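Local coordinates for periplasmic cell division protein (SufI) (Aquifex aeolicus, PDB 6SYY) that probably oxidises its substrates with copper as a multicopper oxidase, holding four copper ions that comprise a type 1 site and a trinuclear cluster, at residues Pro93-Lys99 / Met177-Glu183; Arg152-Tyr156 / Glu280-Leu284. One frame throughout, in Å; residues are numbered along the deposited sequence.

Contact 1: Pro93-Lys99 / Met177-Glu183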
ATOM      1  N   PRO A  93      -5.543  13.982  -1.398  1.00 23.43           N
ATOM      2  CA  PRO A  93      -4.792  14.192  -2.636  1.00 28.68           C
ATOM      3  C   PRO A  93      -3.613  13.237  -2.736  1.00 27.53           C
ATOM      4  O   PRO A  93      -3.178  12.630  -1.756  1.00 32.27           O
ATOM      5  CB  PRO A  93      -4.318  15.640  -2.518  1.00 31.18           C
ATOM      6  CG  PRO A  93      -4.171  15.841  -1.047  1.00 27.90           C
ATOM      7  CD  PRO A  93      -5.265  15.038  -0.405  1.00 22.14           C
ATOM      8  N   VAL A  94      -3.097  13.104  -3.949  1.00 26.33           N
ATOM      9  CA  VAL A  94      -1.821  12.428  -4.141  1.00 23.45           C
ATOM     10  C   VAL A  94      -0.727  13.388  -3.697  1.00 34.77           C
ATOM     11  O   VAL A  94      -0.578  14.480  -4.255  1.00 30.24           O
ATOM     12  CB  VAL A  94      -1.628  11.989  -5.598  1.00 21.38           C
ATOM     13  CG1 VAL A  94      -0.212  11.490  -5.808  1.00 21.73           C
ATOM     14  CG2 VAL A  94      -2.623  10.899  -5.946  1.00 23.71           C
ATOM     15  N   ILE A  95       0.007  13.006  -2.667  1.00 26.61           N
ATOM     16  CA  ILE A  95       1.084  13.833  -2.142  1.00 25.93           C
ATOM     17  C   ILE A  95       2.341  13.550  -2.944  1.00 26.08           C
ATOM     18  O   ILE A  95       2.739  12.391  -3.104  1.00 25.76           O
ATOM     19  CB  ILE A  95       1.312  13.559  -0.648  1.00 31.77           C
ATOM     20  CG1 ILE A  95       0.087  13.977   0.168  1.00 25.93           C
ATOM     21  CG2 ILE A  95       2.562  14.278  -0.167  1.00 25.30           C
ATOM     22  CD1 ILE A  95       0.207  13.675   1.654  1.00 23.49           C
ATOM     23  N   PHE A  96       2.971  14.601  -3.449  1.00 25.17           N
ATOM     24  CA  PHE A  96       4.224  14.467  -4.172  1.00 24.51           C
ATOM     25  C   PHE A  96       5.383  14.889  -3.282  1.00 42.06           C
ATOM     26  O   PHE A  96       5.302  15.894  -2.570  1.00 29.25           O
ATOM     27  CB  PHE A  96       4.211  15.295  -5.461  1.00 28.70           C
ATOM     28  CG  PHE A  96       3.618  14.570  -6.638  1.00 33.97           C
ATOM     29  CD1 PHE A  96       2.246  14.540  -6.833  1.00 28.50           C
ATOM     30  CD2 PHE A  96       4.434  13.917  -7.550  1.00 22.35           C
ATOM     31  CE1 PHE A  96       1.695  13.870  -7.912  1.00 35.03           C
ATOM     32  CE2 PHE A  96       3.890  13.247  -8.631  1.00 27.07           C
ATOM     33  CZ  PHE A  96       2.518  13.219  -8.812  1.00 22.32           C
ATOM     34  N   LEU A  97       6.456  14.100  -3.315  1.00 33.56           N
ATOM     35  CA  LEU A  97       7.674  14.386  -2.576  1.00 23.62           C
ATOM     36  C   LEU A  97       8.871  14.217  -3.496  1.00 27.92           C
ATOM     37  O   LEU A  97       8.839  13.430  -4.446  1.00 28.21           O
ATOM     38  CB  LEU A  97       7.839  13.464  -1.364  1.00 24.84           C
ATOM     39  CG  LEU A  97       6.843  13.607  -0.219  1.00 28.04           C
ATOM     40  CD1 LEU A  97       7.052  12.488   0.782  1.00 34.05           C
ATOM     41  CD2 LEU A  97       7.016  14.957   0.450  1.00 33.20           C
ATOM     42  N   ARG A  98       9.929  14.960  -3.204  1.00 25.64           N
ATOM     43  CA  ARG A  98      11.205  14.801  -3.882  1.00 25.37           C
ATOM     44  C   ARG A  98      12.190  14.172  -2.909  1.00 47.80           C
ATOM     45  O   ARG A  98      12.260  14.583  -1.745  1.00 39.48           O
ATOM     46  CB  ARG A  98      11.735  16.140  -4.389  1.00 24.64           C
ATOM     47  CG  ARG A  98      12.983  16.011  -5.223  1.00 26.75           C
ATOM     48  CD  ARG A  98      12.637  15.471  -6.588  1.00 49.41           C
ATOM     49  NE  ARG A  98      13.819  15.056  -7.330  1.00 43.76           N
ATOM     50  CZ  ARG A  98      13.801  14.720  -8.614  1.00 43.46           C
ATOM     51  NH1 ARG A  98      12.661  14.762  -9.292  1.00 36.40           N
ATOM     52  NH2 ARG A  98      14.920  14.348  -9.222  1.00 79.89           N
ATOM     53  N   LYS A  99      12.933  13.171  -3.372  1.00 30.18           N
ATOM     54  CA  LYS A  99      13.884  12.507  -2.493  1.00 44.38           C
ATOM     55  C   LYS A  99      14.941  13.498  -2.036  1.00 30.36           C
ATOM     56  O   LYS A  99      15.513  14.234  -2.846  1.00 39.53           O
ATOM     57  CB  LYS A  99      14.541  11.321  -3.197  1.00 31.97           C
ATOM     58  CG  LYS A  99      15.466  10.521  -2.300  1.00 23.30           C
ATOM     59  CD  LYS A  99      16.145   9.409  -3.071  1.00 33.61           C
ATOM     60  CE  LYS A  99      17.090   8.626  -2.177  1.00 29.85           C
ATOM     61  NZ  LYS A  99      17.810   7.567  -2.936  1.00 53.64           N
ATOM     62  N   MET A 177      -2.481   8.291  -1.583  1.00 18.52           N
ATOM     63  CA  MET A 177      -1.266   7.865  -2.257  1.00 18.39           C
ATOM     64  C   MET A 177      -0.192   8.942  -2.153  1.00 24.22           C
ATOM     65  O   MET A 177      -0.492  10.140  -2.170  1.00 21.67           O
ATOM     66  CB  MET A 177      -1.549   7.546  -3.730  1.00 18.41           C
ATOM     67  CG  MET A 177      -0.309   7.272  -4.571  1.00 22.61           C
ATOM     68  SD  MET A 177      -0.668   6.849  -6.292  1.00 26.67           S
ATOM     69  CE  MET A 177      -1.475   5.257  -6.105  1.00 18.29           C
ATOM     70  N   ILE A 178       1.057   8.497  -2.036  1.00 26.98           N
ATOM     71  CA  ILE A 178       2.241   9.347  -2.083  1.00 39.14           C
ATOM     72  C   ILE A 178       3.071   8.934  -3.291  1.00 31.77           C
ATOM     73  O   ILE A 178       3.248   7.737  -3.550  1.00 27.82           O
ATOM     74  CB  ILE A 178       3.069   9.224  -0.785  1.00 30.36           C
ATOM     75  CG1 ILE A 178       2.264   9.718   0.417  1.00 26.69           C
ATOM     76  CG2 ILE A 178       4.394   9.974  -0.903  1.00 21.73           C
ATOM     77  CD1 ILE A 178       2.946   9.463   1.745  1.00 26.00           C
ATOM     78  N   ILE A 179       3.574   9.918  -4.035  1.00 29.97           N
ATOM     79  CA  ILE A 179       4.505   9.671  -5.133  1.00 37.71           C
ATOM     80  C   ILE A 179       5.810  10.387  -4.816  1.00 22.71           C
ATOM     81  O   ILE A 179       5.853  11.625  -4.773  1.00 40.68           O
ATOM     82  CB  ILE A 179       3.955  10.130  -6.487  1.00 23.84           C
ATOM     83  CG1 ILE A 179       2.811   9.226  -6.940  1.00 19.22           C
ATOM     84  CG2 ILE A 179       5.065  10.115  -7.523  1.00 23.66           C
ATOM     85  CD1 ILE A 179       2.190   9.664  -8.249  1.00 19.45           C
ATOM     86  N   ILE A 180       6.874   9.615  -4.611  1.00 28.05           N
ATOM     87  CA  ILE A 180       8.215  10.156  -4.438  1.00 20.21           C
ATOM     88  C   ILE A 180       8.906  10.172  -5.790  1.00 35.65           C
ATOM     89  O   ILE A 180       8.729   9.260  -6.607  1.00 28.44           O
ATOM     90  CB  ILE A 180       9.015   9.334  -3.410  1.00 20.63           C
ATOM     91  CG1 ILE A 180       8.380   9.444  -2.027  1.00 32.24           C
ATOM     92  CG2 ILE A 180      10.459   9.802  -3.349  1.00 26.21           C
ATOM     93  CD1 ILE A 180       9.140   8.684  -0.958  1.00 29.96           C
ATOM     94  N   GLU A 181       9.681  11.221  -6.037  1.00 26.94           N
ATOM     95  CA  GLU A 181      10.437  11.361  -7.268  1.00 33.14           C
ATOM     96  C   GLU A 181      11.920  11.464  -6.949  1.00 42.96           C
ATOM     97  O   GLU A 181      12.314  12.113  -5.972  1.00 28.20           O
ATOM     98  CB  GLU A 181       9.972  12.589  -8.053  1.00 32.87           C
ATOM     99  CG  GLU A 181       8.532  12.484  -8.534  1.00 38.61           C
ATOM    100  CD  GLU A 181       8.059  13.738  -9.244  1.00 89.16           C
ATOM    101  OE1 GLU A 181       8.186  14.838  -8.662  1.00 88.62           O
ATOM    102  OE2 GLU A 181       7.566  13.621 -10.386  1.00 67.67           O
ATOM    103  N   ASP A 182      12.733  10.794  -7.758  1.00 28.99           N
ATOM    104  CA  ASP A 182      14.181  10.932  -7.710  1.00 30.58           C
ATOM    105  C   ASP A 182      14.675  11.009  -9.149  1.00 33.34           C
ATOM    106  O   ASP A 182      13.887  11.144 -10.089  1.00 36.41           O
ATOM    107  CB  ASP A 182      14.832   9.794  -6.904  1.00 25.40           C
ATOM    108  CG  ASP A 182      14.596   8.403  -7.508  1.00 47.64           C
ATOM    109  OD1 ASP A 182      14.283   8.284  -8.711  1.00 35.24           O
ATOM    110  OD2 ASP A 182      14.714   7.407  -6.760  1.00 35.55           O
ATOM    111  N   GLU A 183      15.992  10.900  -9.323  1.00 29.26           N
ATOM    112  CA  GLU A 183      16.564  11.018 -10.658  1.00 25.14           C
ATOM    113  C   GLU A 183      16.130   9.870 -11.566  1.00 38.44           C
ATOM    114  O   GLU A 183      15.956  10.074 -12.774  1.00 31.44           O
ATOM    115  CB  GLU A 183      18.087  11.095 -10.556  1.00 29.12           C
ATOM    116  CG  GLU A 183      18.793  11.429 -11.861  1.00 93.60           C
ATOM    117  CD  GLU A 183      20.287  11.618 -11.681  1.00 93.41           C
ATOM    118  OE1 GLU A 183      20.765  11.505 -10.532  1.00102.71           O
ATOM    119  OE2 GLU A 183      20.982  11.880 -12.685  1.00101.11           O
TER
HETATM  120  O   HOH W   1      16.938   6.879  -5.520  1.00 37.48           O

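Contact 2: Arg152-Tyr156 / Glu280-Leu284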
ATOM      1  N   ARG A 152      13.478   5.606  -2.145  1.00 31.68           N
ATOM      2  CA  ARG A 152      13.556   5.652  -3.597  1.00 30.37           C
ATOM      3  C   ARG A 152      12.220   6.082  -4.184  1.00 42.00           C
ATOM      4  O   ARG A 152      11.161   5.880  -3.583  1.00 27.62           O
ATOM      5  CB  ARG A 152      13.941   4.283  -4.153  1.00 23.52           C
ATOM      6  CG  ARG A 152      15.077   3.632  -3.405  1.00 29.22           C
ATOM      7  CD  ARG A 152      15.272   2.191  -3.827  1.00 22.31           C
ATOM      8  NE  ARG A 152      15.746   2.070  -5.201  1.00 22.36           N
ATOM      9  CZ  ARG A 152      15.118   1.383  -6.149  1.00 39.27           C
ATOM     10  NH1 ARG A 152      13.986   0.748  -5.880  1.00 21.53           N
ATOM     11  NH2 ARG A 152      15.629   1.319  -7.367  1.00 24.04           N
ATOM     12  N   SER A 153      12.279   6.676  -5.374  1.00 35.28           N
ATOM     13  CA  SER A 153      11.063   7.098  -6.054  1.00 29.47           C
ATOM     14  C   SER A 153      10.124   5.915  -6.226  1.00 33.12           C
ATOM     15  O   SER A 153      10.562   4.782  -6.432  1.00 26.79           O
ATOM     16  CB  SER A 153      11.390   7.698  -7.420  1.00 35.93           C
ATOM     17  OG  SER A 153      11.965   6.725  -8.279  1.00 24.65           O
ATOM     18  N   GLY A 154       8.832   6.181  -6.124  1.00 27.18           N
ATOM     19  CA  GLY A 154       7.848   5.128  -6.247  1.00 30.06           C
ATOM     20  C   GLY A 154       6.524   5.565  -5.654  1.00 41.39           C
ATOM     21  O   GLY A 154       6.298   6.743  -5.383  1.00 24.37           O
ATOM     22  N   THR A 155       5.657   4.575  -5.455  1.00 29.00           N
ATOM     23  CA  THR A 155       4.300   4.794  -4.975  1.00 24.61           C
ATOM     24  C   THR A 155       4.203   4.385  -3.510  1.00 34.53           C
ATOM     25  O   THR A 155       4.400   3.214  -3.169  1.00 21.82           O
ATOM     26  CB  THR A 155       3.295   4.004  -5.810  1.00 29.40           C
ATOM     27  OG1 THR A 155       3.413   4.386  -7.185  1.00 30.01           O
ATOM     28  CG2 THR A 155       1.880   4.273  -5.323  1.00 19.20           C
ATOM     29  N   TYR A 156       3.885   5.346  -2.656  1.00 27.32           N
ATOM     30  CA  TYR A 156       3.750   5.114  -1.228  1.00 25.31           C
ATOM     31  C   TYR A 156       2.310   5.424  -0.819  1.00 25.58           C
ATOM     32  O   TYR A 156       1.447   5.681  -1.658  1.00 21.74           O
ATOM     33  CB  TYR A 156       4.807   5.921  -0.465  1.00 21.81           C
ATOM     34  CG  TYR A 156       6.220   5.494  -0.833  1.00 29.36           C
ATOM     35  CD1 TYR A 156       6.925   4.594  -0.043  1.00 28.22           C
ATOM     36  CD2 TYR A 156       6.833   5.964  -1.994  1.00 33.75           C
ATOM     37  CE1 TYR A 156       8.207   4.189  -0.385  1.00 31.79           C
ATOM     38  CE2 TYR A 156       8.115   5.564  -2.346  1.00 27.48           C
ATOM     39  CZ  TYR A 156       8.797   4.676  -1.536  1.00 28.37           C
ATOM     40  OH  TYR A 156      10.071   4.279  -1.878  1.00 30.15           O
ATOM     41  N   GLU A 280       6.551  -1.614  -3.844  1.00 27.72           N
ATOM     42  CA  GLU A 280       6.395  -0.656  -2.751  1.00 22.02           C
ATOM     43  C   GLU A 280       7.655   0.177  -2.547  1.00 26.28           C
ATOM     44  O   GLU A 280       7.574   1.384  -2.287  1.00 33.47           O
ATOM     45  CB  GLU A 280       6.035  -1.380  -1.455  1.00 18.50           C
ATOM     46  CG  GLU A 280       4.813  -2.260  -1.551  1.00 52.42           C
ATOM     47  CD  GLU A 280       5.156  -3.657  -2.000  1.00 47.81           C
ATOM     48  OE1 GLU A 280       5.868  -4.359  -1.251  1.00 25.34           O
ATOM     49  OE2 GLU A 280       4.727  -4.049  -3.105  1.00 30.02           O
ATOM     50  N   GLY A 281       8.824  -0.446  -2.660  1.00 25.69           N
ATOM     51  CA  GLY A 281      10.074   0.250  -2.426  1.00 21.35           C
ATOM     52  C   GLY A 281      10.707   0.830  -3.672  1.00 32.88           C
ATOM     53  O   GLY A 281      11.918   1.073  -3.697  1.00 32.50           O
ATOM     54  N   GLY A 282       9.919   1.049  -4.714  1.00 27.23           N
ATOM     55  CA  GLY A 282      10.389   1.759  -5.880  1.00 19.82           C
ATOM     56  C   GLY A 282      10.572   0.872  -7.097  1.00 30.82           C
ATOM     57  O   GLY A 282      10.001  -0.217  -7.214  1.00 33.75           O
ATOM     58  N   LEU A 283      11.399   1.360  -8.020  1.00 32.18           N
ATOM     59  CA  LEU A 283      11.531   0.739  -9.331  1.00 35.78           C
ATOM     60  C   LEU A 283      12.315  -0.562  -9.243  1.00 32.59           C
ATOM     61  O   LEU A 283      13.256  -0.684  -8.455  1.00 26.89           O
ATOM     62  CB  LEU A 283      12.228   1.694 -10.301  1.00 19.90           C
ATOM     63  CG  LEU A 283      11.477   2.973 -10.685  1.00 25.06           C
ATOM     64  CD1 LEU A 283      12.438   4.029 -11.214  1.00 20.45           C
ATOM     65  CD2 LEU A 283      10.383   2.680 -11.709  1.00 19.41           C
ATOM     66  N   LEU A 284      11.920  -1.537 -10.063  1.00 25.47           N
ATOM     67  CA  LEU A 284      12.746  -2.713 -10.282  1.00 37.14           C
ATOM     68  C   LEU A 284      13.966  -2.342 -11.126  1.00 22.26           C
ATOM     69  O   LEU A 284      14.107  -1.214 -11.604  1.00 26.61           O
ATOM     70  CB  LEU A 284      11.947  -3.816 -10.978  1.00 20.63           C
ATOM     71  CG  LEU A 284      10.692  -4.303 -10.259  1.00 37.28           C
ATOM     72  CD1 LEU A 284      10.018  -5.393 -11.062  1.00 20.37           C
ATOM     73  CD2 LEU A 284      11.038  -4.805  -8.876  1.00 24.11           C
TER
HETATM   74  O   HOH W   2      12.932   3.958  -7.316  1.00 31.48           O

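Contact 1: Pro93-Lys99 / Met177-Glu183
Between two parallel neighbours in a β-sheet, paired side chains point to the same face, and strands 94-98 and 177-181 illustrate how differently the two faces can be furnished. The backbones supply a regular ladder: I95 N to M177 O (3.0 Å), I179 N to I95 O (2.8 Å), L97 N to I179 O (2.9 Å), E181 N to L97 O (2.8 Å) and K99 N to E181 O (2.9 Å). On one face the register sets I95 beside I178 and L97 beside I180, and all four share the mt rotamer; L97 CD1 reaches I178 CG2 at 4.0 Å, and I178 lies about 7 Å, side chain to side chain, from the copper ligand H120. F96, I179, R98 and E181 occupy the other face. The F96 ring, chi1 near -87°, leans over I179, whose CB makes a CH-π contact 4.1 Å from the ring centroid. R98 turns at chi2 (p), laying its guanidinium over E181 O; the E181 carboxylate stays beyond salt-bridge range (R98 NH1 to E181 OE1, 4.5 Å), and D186 forms the salt bridge with R98. The all-trans K99 reaches a water (NZ to water O, 2.8 Å) that also bonds D182 OD2 (2.6 Å), while D182 OD1 caps the start of helix 183-192 and bonds S153. The chemistry thus grades from apolar burial to a charged, hydrated C-terminal end.

Contact 2: Arg152-Tyr156 / Glu280-Leu284
Where two domains meet without pairing their strands, a single arginine can take up backbone carbonyls at and just after a turn. R152, from the first cupredoxin domain, does so for 280-284 of the second. Its NH1 donates to both G281 O and L283 O, each at 3.0 Å, and NH2 adds a longer bond to L283 O (3.3 Å), so that the two carbonyls lie near the guanidinium plane and L283 O takes two of its N-H groups. A water closes a second link, donating to S153 O (2.7 Å from the water O) and accepting from L283 N (3.1 Å). Several further polar groups are met from nearby: Y156 OH donates to R152 O at 2.6 Å within its own segment, S153 OG bonds D182, T155 OG1 bonds R251 and D302, and the E280 carboxylate forms a salt bridge with K478 and accepts from the backbone of D479 and T480. Such close approach depends on glycine. G154 CA and G282 CA are 4.2 Å apart, S153 O is 3.1 Å from G282 CA, and a β-carbon on either glycine would clash with the opposite segment; both also have backbone angles suited to glycine. E280 O sits over a face of the Y156 ring, 3.4 Å from CE1. The junction is buried: strand 154-160 pairs on one side with strand 176-181, helix 183-192 touches S153 and L283, and the turn at 280-281 joins the antiparallel strands 270-279 and 282-290.

In the fold
Both contacts use the sheet in which strands 176-181 and 154-160 are neighbours, and together they trace a path outward from an interdomain junction. Contact 2 is the more buried, without an exposed residue, whereas contact 1 is partly buried and reaches solvent at its lysine end. Their chemistry follows: contact 1 pairs two strands of one sheet, bonded backbone to backbone, while contact 2 joins that sheet to a strand of the second domain through side-chain and water-mediated links. They meet directly, with I178 O to Y156 N at 2.6 Å, a probable hydrogen bond, and I180 packing on Y156.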